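Local atomic coordinates of Mlr3007 protein (Mesorhizobium loti, PDB entry 3QQM), a protein that probably catalyses the pyridoxal-phosphate-dependent transfer of amino groups from leucine, isoleucine and valine to 2-oxoglutarate. Residues L37-G42 with P177-A182; A159-G164 with A193-D198. One frame throughout, in Å; residues are numbered along the deposited sequence.

Overall arrangement
From the N terminus, strand 17-25 leads into helix 33-47, which packs in the part of the chain built round the four-stranded antiparallel sheet. Residues 37-42 of this helix meet 177-182 in contact 1, which closes a loop across 134 intervening residues and joins this part to the one holding the six-stranded mixed sheet, at the cofactor phosphate. Inside that loop the chain passes strand 156-160, outermost in the mixed sheet, whose end, 159-164, opens contact 2. This second loop, closed by 193-198 after 28 intervening residues, crosses the first, for 177-182 lies within it. Contact 2 stays in the mixed-sheet half, toward the periphery. The centres lie about 23 Å apart and the nearest atoms about 7 Å.

Contact 1. Residues L37-G42 with P177-A182; sequences LARLYG and PGVLRA
Arg39 lays its guanidinium over CG2 of Val179, with the methyl 3.4 Å from the plane and over its centre. The contact belongs to the phosphate site of a class-IV aminotransferase fold: the N terminus of helix 179-186, with Gly178 at the N-cap, faces the cofactor joined to Lys118, and helix 33-47 sends the arginine across to it. CG of Arg39 lies anti to the backbone N (chi1 -179°), and a bend at chi3 (67°) turns the planar group toward the loop. Arg39 NH1 gives a hydrogen bond to Pro177 O at 3.2 Å, the oxygen lying close to the guanidinium plane but the N-H pointing only roughly at it (143°). Arg39 NH1 and the backbone N of Val179 both bond OP1 of the cofactor phosphate, so their 3.5 Å separation reflects two donors sharing one anion. NH2 forms a salt bridge with Glu20. A leucine in place of Arg39 would probably leave Glu20 without its positive mate, and Pro177 O and OP1 each without one donor. Val179 contributes a single methyl to the contact: its CG2 lies 3.5 Å from Arg39 CZ.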
ATOM      1  N   LEU A  37      -4.892   3.045  11.860  1.00 14.30           N
ATOM      2  CA  LEU A  37      -5.901   2.484  12.748  1.00 14.72           C
ATOM      3  C   LEU A  37      -7.317   2.797  12.219  1.00 14.38           C
ATOM      4  O   LEU A  37      -8.202   1.971  12.296  1.00 14.35           O
ATOM      5  CB  LEU A  37      -5.705   3.005  14.174  1.00 15.09           C
ATOM      6  CG  LEU A  37      -4.386   2.580  14.820  1.00 14.99           C
ATOM      7  CD1 LEU A  37      -4.212   3.185  16.187  1.00 15.17           C
ATOM      8  CD2 LEU A  37      -4.323   1.088  14.935  1.00 15.23           C
ATOM      9  N   ALA A  38      -7.509   3.978  11.662  1.00 14.24           N
ATOM     10  CA  ALA A  38      -8.812   4.333  11.098  1.00 14.56           C
ATOM     11  C   ALA A  38      -9.176   3.303  10.040  1.00 14.31           C
ATOM     12  O   ALA A  38     -10.274   2.766  10.061  1.00 14.38           O
ATOM     13  CB  ALA A  38      -8.817   5.739  10.493  1.00 14.15           C
ATOM     14  N   ARG A  39      -8.244   3.029   9.127  1.00 13.84           N
ATOM     15  CA  ARG A  39      -8.478   2.054   8.082  1.00 13.86           C
ATOM     16  C   ARG A  39      -8.727   0.654   8.646  1.00 13.70           C
ATOM     17  O   ARG A  39      -9.678   0.016   8.263  1.00 13.71           O
ATOM     18  CB  ARG A  39      -7.299   1.981   7.127  1.00 13.80           C
ATOM     19  CG  ARG A  39      -7.543   0.976   5.991  1.00 13.87           C
ATOM     20  CD  ARG A  39      -6.549   1.133   4.926  1.00 13.48           C
ATOM     21  NE  ARG A  39      -5.205   0.767   5.351  1.00 12.71           N
ATOM     22  CZ  ARG A  39      -4.119   0.984   4.614  1.00 12.91           C
ATOM     23  NH1 ARG A  39      -4.211   1.653   3.471  1.00 12.99           N
ATOM     24  NH2 ARG A  39      -2.920   0.618   5.056  1.00 12.44           N
ATOM     25  N   LEU A  40      -7.822   0.175   9.498  1.00 13.53           N
ATOM     26  CA  LEU A  40      -7.945  -1.151  10.098  1.00 14.00           C
ATOM     27  C   LEU A  40      -9.252  -1.320  10.877  1.00 14.32           C
ATOM     28  O   LEU A  40      -9.969  -2.315  10.705  1.00 14.24           O
ATOM     29  CB  LEU A  40      -6.767  -1.434  11.041  1.00 13.90           C
ATOM     30  CG  LEU A  40      -6.832  -2.746  11.807  1.00 14.29           C
ATOM     31  CD1 LEU A  40      -6.824  -3.936  10.844  1.00 14.52           C
ATOM     32  CD2 LEU A  40      -5.678  -2.822  12.779  1.00 14.98           C
ATOM     33  N   TYR A  41      -9.575  -0.348  11.716  1.00 14.77           N
ATOM     34  CA  TYR A  41     -10.787  -0.459  12.501  1.00 15.64           C
ATOM     35  C   TYR A  41     -12.033  -0.343  11.629  1.00 15.66           C
ATOM     36  O   TYR A  41     -13.031  -1.045  11.872  1.00 15.77           O
ATOM     37  CB  TYR A  41     -10.812   0.539  13.638  1.00 16.09           C
ATOM     38  CG  TYR A  41      -9.733   0.334  14.666  1.00 17.21           C
ATOM     39  CD1 TYR A  41      -9.327  -0.922  15.019  1.00 19.10           C
ATOM     40  CD2 TYR A  41      -9.253   1.390  15.403  1.00 18.85           C
ATOM     41  CE1 TYR A  41      -8.370  -1.119  15.997  1.00 20.57           C
ATOM     42  CE2 TYR A  41      -8.310   1.202  16.402  1.00 19.86           C
ATOM     43  CZ  TYR A  41      -7.879  -0.054  16.693  1.00 20.15           C
ATOM     44  OH  TYR A  41      -6.943  -0.267  17.672  1.00 21.29           O
ATOM     45  N   GLY A  42     -11.969   0.512  10.612  1.00 15.26           N
ATOM     46  CA  GLY A  42     -13.088   0.697   9.695  1.00 15.76           C
ATOM     47  C   GLY A  42     -13.341  -0.597   8.918  1.00 15.80           C
ATOM     48  O   GLY A  42     -14.467  -1.056   8.839  1.00 16.37           O
ATOM     49  N   PRO A 177      -7.231   2.178  -0.997  1.00 12.80           N
ATOM     50  CA  PRO A 177      -7.066   3.558  -0.630  1.00 13.02           C
ATOM     51  C   PRO A 177      -5.927   3.600   0.358  1.00 12.87           C
ATOM     52  O   PRO A 177      -6.138   3.413   1.554  1.00 13.08           O
ATOM     53  CB  PRO A 177      -8.406   3.924   0.036  1.00 13.39           C
ATOM     54  CG  PRO A 177      -8.937   2.648   0.547  1.00 13.42           C
ATOM     55  CD  PRO A 177      -8.496   1.621  -0.490  1.00 13.27           C
ATOM     56  N   GLY A 178      -4.716   3.775  -0.151  1.00 12.73           N
ATOM     57  CA  GLY A 178      -3.539   3.831   0.686  1.00 12.35           C
ATOM     58  C   GLY A 178      -3.538   4.993   1.654  1.00 12.46           C
ATOM     59  O   GLY A 178      -4.165   6.031   1.424  1.00 12.44           O
ATOM     60  N   VAL A 179      -2.824   4.783   2.751  1.00 12.30           N
ATOM     61  CA  VAL A 179      -2.667   5.749   3.813  1.00 12.22           C
ATOM     62  C   VAL A 179      -1.766   6.934   3.386  1.00 12.15           C
ATOM     63  O   VAL A 179      -2.056   8.061   3.713  1.00 12.05           O
ATOM     64  CB  VAL A 179      -2.154   5.036   5.075  1.00 12.55           C
ATOM     65  CG1 VAL A 179      -1.476   6.012   6.066  1.00 12.60           C
ATOM     66  CG2 VAL A 179      -3.319   4.235   5.721  1.00 11.63           C
ATOM     67  N   LEU A 180      -0.666   6.680   2.699  1.00 11.87           N
ATOM     68  CA  LEU A 180       0.134   7.793   2.208  1.00 12.24           C
ATOM     69  C   LEU A 180      -0.773   8.533   1.219  1.00 12.12           C
ATOM     70  O   LEU A 180      -0.925   9.739   1.288  1.00 12.00           O
ATOM     71  CB  LEU A 180       1.404   7.317   1.512  1.00 12.02           C
ATOM     72  CG  LEU A 180       2.201   8.421   0.803  1.00 13.04           C
ATOM     73  CD1 LEU A 180       2.777   9.442   1.816  1.00 13.17           C
ATOM     74  CD2 LEU A 180       3.322   7.884  -0.080  1.00 12.74           C
ATOM     75  N   ARG A 181      -1.415   7.772   0.342  1.00 12.16           N
ATOM     76  CA  ARG A 181      -2.318   8.315  -0.676  1.00 12.92           C
ATOM     77  C   ARG A 181      -3.326   9.226  -0.041  1.00 13.40           C
ATOM     78  O   ARG A 181      -3.524  10.339  -0.493  1.00 14.16           O
ATOM     79  CB  ARG A 181      -3.053   7.189  -1.390  1.00 12.93           C
ATOM     80  CG  ARG A 181      -4.075   7.628  -2.430  1.00 13.21           C
ATOM     81  CD  ARG A 181      -4.805   6.396  -2.965  1.00 13.69           C
ATOM     82  NE  ARG A 181      -5.804   6.706  -3.989  1.00 12.93           N
ATOM     83  CZ  ARG A 181      -7.050   7.063  -3.744  1.00 12.87           C
ATOM     84  NH1 ARG A 181      -7.492   7.177  -2.491  1.00 12.91           N
ATOM     85  NH2 ARG A 181      -7.866   7.316  -4.767  1.00 13.64           N
ATOM     86  N   ALA A 182      -3.964   8.753   1.021  1.00 13.53           N
ATOM     87  CA  ALA A 182      -4.949   9.547   1.716  1.00 13.78           C
ATOM     88  C   ALA A 182      -4.335  10.837   2.270  1.00 14.41           C
ATOM     89  O   ALA A 182      -4.950  11.899   2.219  1.00 15.00           O
ATOM     90  CB  ALA A 182      -5.555   8.737   2.852  1.00 13.51           C
TER

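Contact 2. Residues A159-G164 with A193-D198; sequences ADFGDG and AIYSYD
Tyr195 reaches from the segment after strand 190-193 toward the end of strand 156-160, and its ring meets Phe161 and Ala159 in turn. From CB, a chi1 of 50° sets CG between the backbone N and the carbonyl carbon, sending the ring across to the other segment. CG of Tyr195 is 4.2 Å from Phe161 CZ. The next atom, Tyr195 CD2, carries the aromatic contact, lying 3.9 Å from Phe161 CE2, with CZ of the same ring equally near; Tyr195 CE2, on the same face, is slightly farther from Phe161 CE2. The pair is an offset edge-to-face stack: the edge of Phe161 points at the face of Tyr195, centroids 5.6 Å apart and planes at 72°. Farther out, Tyr195 CZ lies 4.0 Å from Ala159 CB, and the same methyl comes within 3.8 Å of Tyr195 OH. The hydroxyl is hydrogen-bonded to the backbone O of Ala167.

Beyond Phe161 the chain turns sharply, and Asp160 holds the turn. Asp160 OD1 accepts from Gly162 N at 2.8 Å, making an Asx turn. A second bond reaches Asp160 OD1 from Gly164 N at 3.0 Å; the two donors approach from opposite faces of the carboxylate plane.

In the fold, this is apolar packing beside the outermost strand of the mixed sheet, where Ala159 also pairs through its backbone with Ala167. Leu200 of helix 197-200 touches both Ala159 and Tyr195, while strand 166-169 lies against Phe161 through Ala167 and against Tyr195 through Pro169, and strand 205-210 adds Leu206 beside Ala159.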
ATOM      1  N   ALA A 159       1.457  10.641 -10.446  1.00 16.13           N
ATOM      2  CA  ALA A 159       2.029  11.163 -11.667  1.00 16.80           C
ATOM      3  C   ALA A 159       1.844  12.666 -11.788  1.00 17.49           C
ATOM      4  O   ALA A 159       0.737  13.193 -11.622  1.00 17.65           O
ATOM      5  CB  ALA A 159       1.417  10.445 -12.862  1.00 16.15           C
ATOM      6  N   ASP A 160       2.944  13.344 -12.093  1.00 18.43           N
ATOM      7  CA  ASP A 160       2.974  14.786 -12.263  1.00 19.29           C
ATOM      8  C   ASP A 160       3.049  15.067 -13.739  1.00 20.18           C
ATOM      9  O   ASP A 160       4.094  14.852 -14.359  1.00 20.33           O
ATOM     10  CB  ASP A 160       4.198  15.335 -11.560  1.00 19.82           C
ATOM     11  CG  ASP A 160       4.309  16.864 -11.634  1.00 20.54           C
ATOM     12  OD1 ASP A 160       3.601  17.532 -12.443  1.00 20.99           O
ATOM     13  OD2 ASP A 160       5.113  17.383 -10.846  1.00 19.75           O
ATOM     14  N   PHE A 161       1.945  15.539 -14.320  1.00 20.92           N
ATOM     15  CA  PHE A 161       1.922  15.810 -15.775  1.00 21.80           C
ATOM     16  C   PHE A 161       2.454  17.180 -16.139  1.00 22.88           C
ATOM     17  O   PHE A 161       2.289  17.623 -17.278  1.00 23.50           O
ATOM     18  CB  PHE A 161       0.533  15.575 -16.363  1.00 21.40           C
ATOM     19  CG  PHE A 161       0.096  14.136 -16.280  1.00 21.65           C
ATOM     20  CD1 PHE A 161       0.562  13.200 -17.214  1.00 21.67           C
ATOM     21  CD2 PHE A 161      -0.753  13.703 -15.270  1.00 20.87           C
ATOM     22  CE1 PHE A 161       0.186  11.876 -17.137  1.00 21.24           C
ATOM     23  CE2 PHE A 161      -1.143  12.359 -15.197  1.00 21.22           C
ATOM     24  CZ  PHE A 161      -0.672  11.449 -16.123  1.00 20.69           C
ATOM     25  N   GLY A 162       3.080  17.850 -15.169  1.00 23.30           N
ATOM     26  CA  GLY A 162       3.695  19.153 -15.402  1.00 24.28           C
ATOM     27  C   GLY A 162       3.325  20.270 -14.445  1.00 24.66           C
ATOM     28  O   GLY A 162       4.139  21.140 -14.173  1.00 25.63           O
ATOM     29  N   ASP A 163       2.109  20.250 -13.928  1.00 24.29           N
ATOM     30  CA  ASP A 163       1.633  21.335 -13.077  1.00 24.73           C
ATOM     31  C   ASP A 163       1.984  21.211 -11.589  1.00 24.44           C
ATOM     32  O   ASP A 163       1.588  22.052 -10.805  1.00 25.23           O
ATOM     33  CB  ASP A 163       0.116  21.461 -13.238  1.00 24.82           C
ATOM     34  CG  ASP A 163      -0.618  20.208 -12.817  1.00 24.25           C
ATOM     35  OD1 ASP A 163       0.032  19.275 -12.319  1.00 24.35           O
ATOM     36  OD2 ASP A 163      -1.853  20.152 -12.979  1.00 25.97           O
ATOM     37  N   GLY A 164       2.700  20.163 -11.199  1.00 23.49           N
ATOM     38  CA  GLY A 164       3.070  19.992  -9.807  1.00 23.05           C
ATOM     39  C   GLY A 164       2.089  19.183  -8.959  1.00 21.80           C
ATOM     40  O   GLY A 164       2.384  18.860  -7.820  1.00 21.01           O
ATOM     41  N   ALA A 193      -7.525  11.045 -10.416  1.00 18.23           N
ATOM     42  CA  ALA A 193      -7.506  11.118 -11.869  1.00 18.41           C
ATOM     43  C   ALA A 193      -7.554   9.721 -12.470  1.00 17.72           C
ATOM     44  O   ALA A 193      -7.505   8.752 -11.768  1.00 16.94           O
ATOM     45  CB  ALA A 193      -6.251  11.895 -12.355  1.00 18.18           C
ATOM     46  N   ILE A 194      -7.680   9.662 -13.786  1.00 18.40           N
ATOM     47  CA  ILE A 194      -7.755   8.413 -14.523  1.00 18.24           C
ATOM     48  C   ILE A 194      -6.742   8.471 -15.659  1.00 18.33           C
ATOM     49  O   ILE A 194      -6.663   9.457 -16.390  1.00 18.33           O
ATOM     50  CB  ILE A 194      -9.141   8.217 -15.115  1.00 18.53           C
ATOM     51  CG1 ILE A 194     -10.207   8.315 -14.025  1.00 19.25           C
ATOM     52  CG2 ILE A 194      -9.237   6.877 -15.814  1.00 18.05           C
ATOM     53  CD1 ILE A 194     -11.660   8.317 -14.586  1.00 20.12           C
ATOM     54  N   TYR A 195      -5.951   7.426 -15.791  1.00 18.10           N
ATOM     55  CA  TYR A 195      -4.961   7.372 -16.854  1.00 18.58           C
ATOM     56  C   TYR A 195      -4.470   5.944 -17.110  1.00 18.69           C
ATOM     57  O   TYR A 195      -4.567   5.078 -16.252  1.00 18.27           O
ATOM     58  CB  TYR A 195      -3.790   8.340 -16.574  1.00 18.63           C
ATOM     59  CG  TYR A 195      -3.158   8.251 -15.190  1.00 18.02           C
ATOM     60  CD1 TYR A 195      -2.321   7.204 -14.840  1.00 17.89           C
ATOM     61  CD2 TYR A 195      -3.319   9.264 -14.279  1.00 18.26           C
ATOM     62  CE1 TYR A 195      -1.718   7.157 -13.577  1.00 17.02           C
ATOM     63  CE2 TYR A 195      -2.685   9.239 -13.032  1.00 17.31           C
ATOM     64  CZ  TYR A 195      -1.912   8.185 -12.685  1.00 16.80           C
ATOM     65  OH  TYR A 195      -1.332   8.175 -11.431  1.00 15.76           O
ATOM     66  N   SER A 196      -3.967   5.728 -18.314  1.00 19.40           N
ATOM     67  CA  SER A 196      -3.451   4.446 -18.752  1.00 19.81           C
ATOM     68  C   SER A 196      -1.947   4.405 -18.646  1.00 20.42           C
ATOM     69  O   SER A 196      -1.317   5.404 -18.338  1.00 20.43           O
ATOM     70  CB  SER A 196      -3.786   4.244 -20.222  1.00 20.18           C
ATOM     71  OG  SER A 196      -3.085   5.181 -20.984  1.00 19.86           O
ATOM     72  N   TYR A 197      -1.362   3.252 -18.964  1.00 21.39           N
ATOM     73  CA  TYR A 197       0.079   3.107 -18.920  1.00 22.18           C
ATOM     74  C   TYR A 197       0.696   4.042 -19.911  1.00 22.58           C
ATOM     75  O   TYR A 197       1.670   4.725 -19.610  1.00 22.68           O
ATOM     76  CB  TYR A 197       0.515   1.682 -19.257  1.00 22.76           C
ATOM     77  CG  TYR A 197       1.941   1.411 -18.864  1.00 23.94           C
ATOM     78  CD1 TYR A 197       2.279   1.361 -17.523  1.00 25.71           C
ATOM     79  CD2 TYR A 197       2.937   1.146 -19.811  1.00 26.33           C
ATOM     80  CE1 TYR A 197       3.570   1.101 -17.101  1.00 27.13           C
ATOM     81  CE2 TYR A 197       4.269   0.862 -19.402  1.00 26.71           C
ATOM     82  CZ  TYR A 197       4.562   0.844 -18.033  1.00 28.22           C
ATOM     83  OH  TYR A 197       5.818   0.594 -17.506  1.00 30.74           O
ATOM     84  N   ASP A 198       0.099   4.102 -21.084  1.00 23.16           N
ATOM     85  CA  ASP A 198       0.622   4.941 -22.153  1.00 24.26           C
ATOM     86  C   ASP A 198       0.615   6.443 -21.782  1.00 24.00           C
ATOM     87  O   ASP A 198       1.550   7.155 -22.107  1.00 24.22           O
ATOM     88  CB  ASP A 198      -0.160   4.695 -23.434  1.00 25.05           C
ATOM     89  CG  ASP A 198       0.498   5.317 -24.617  1.00 27.09           C
ATOM     90  OD1 ASP A 198       1.509   4.763 -25.115  1.00 28.55           O
ATOM     91  OD2 ASP A 198      -0.012   6.356 -25.055  1.00 29.27           O
TER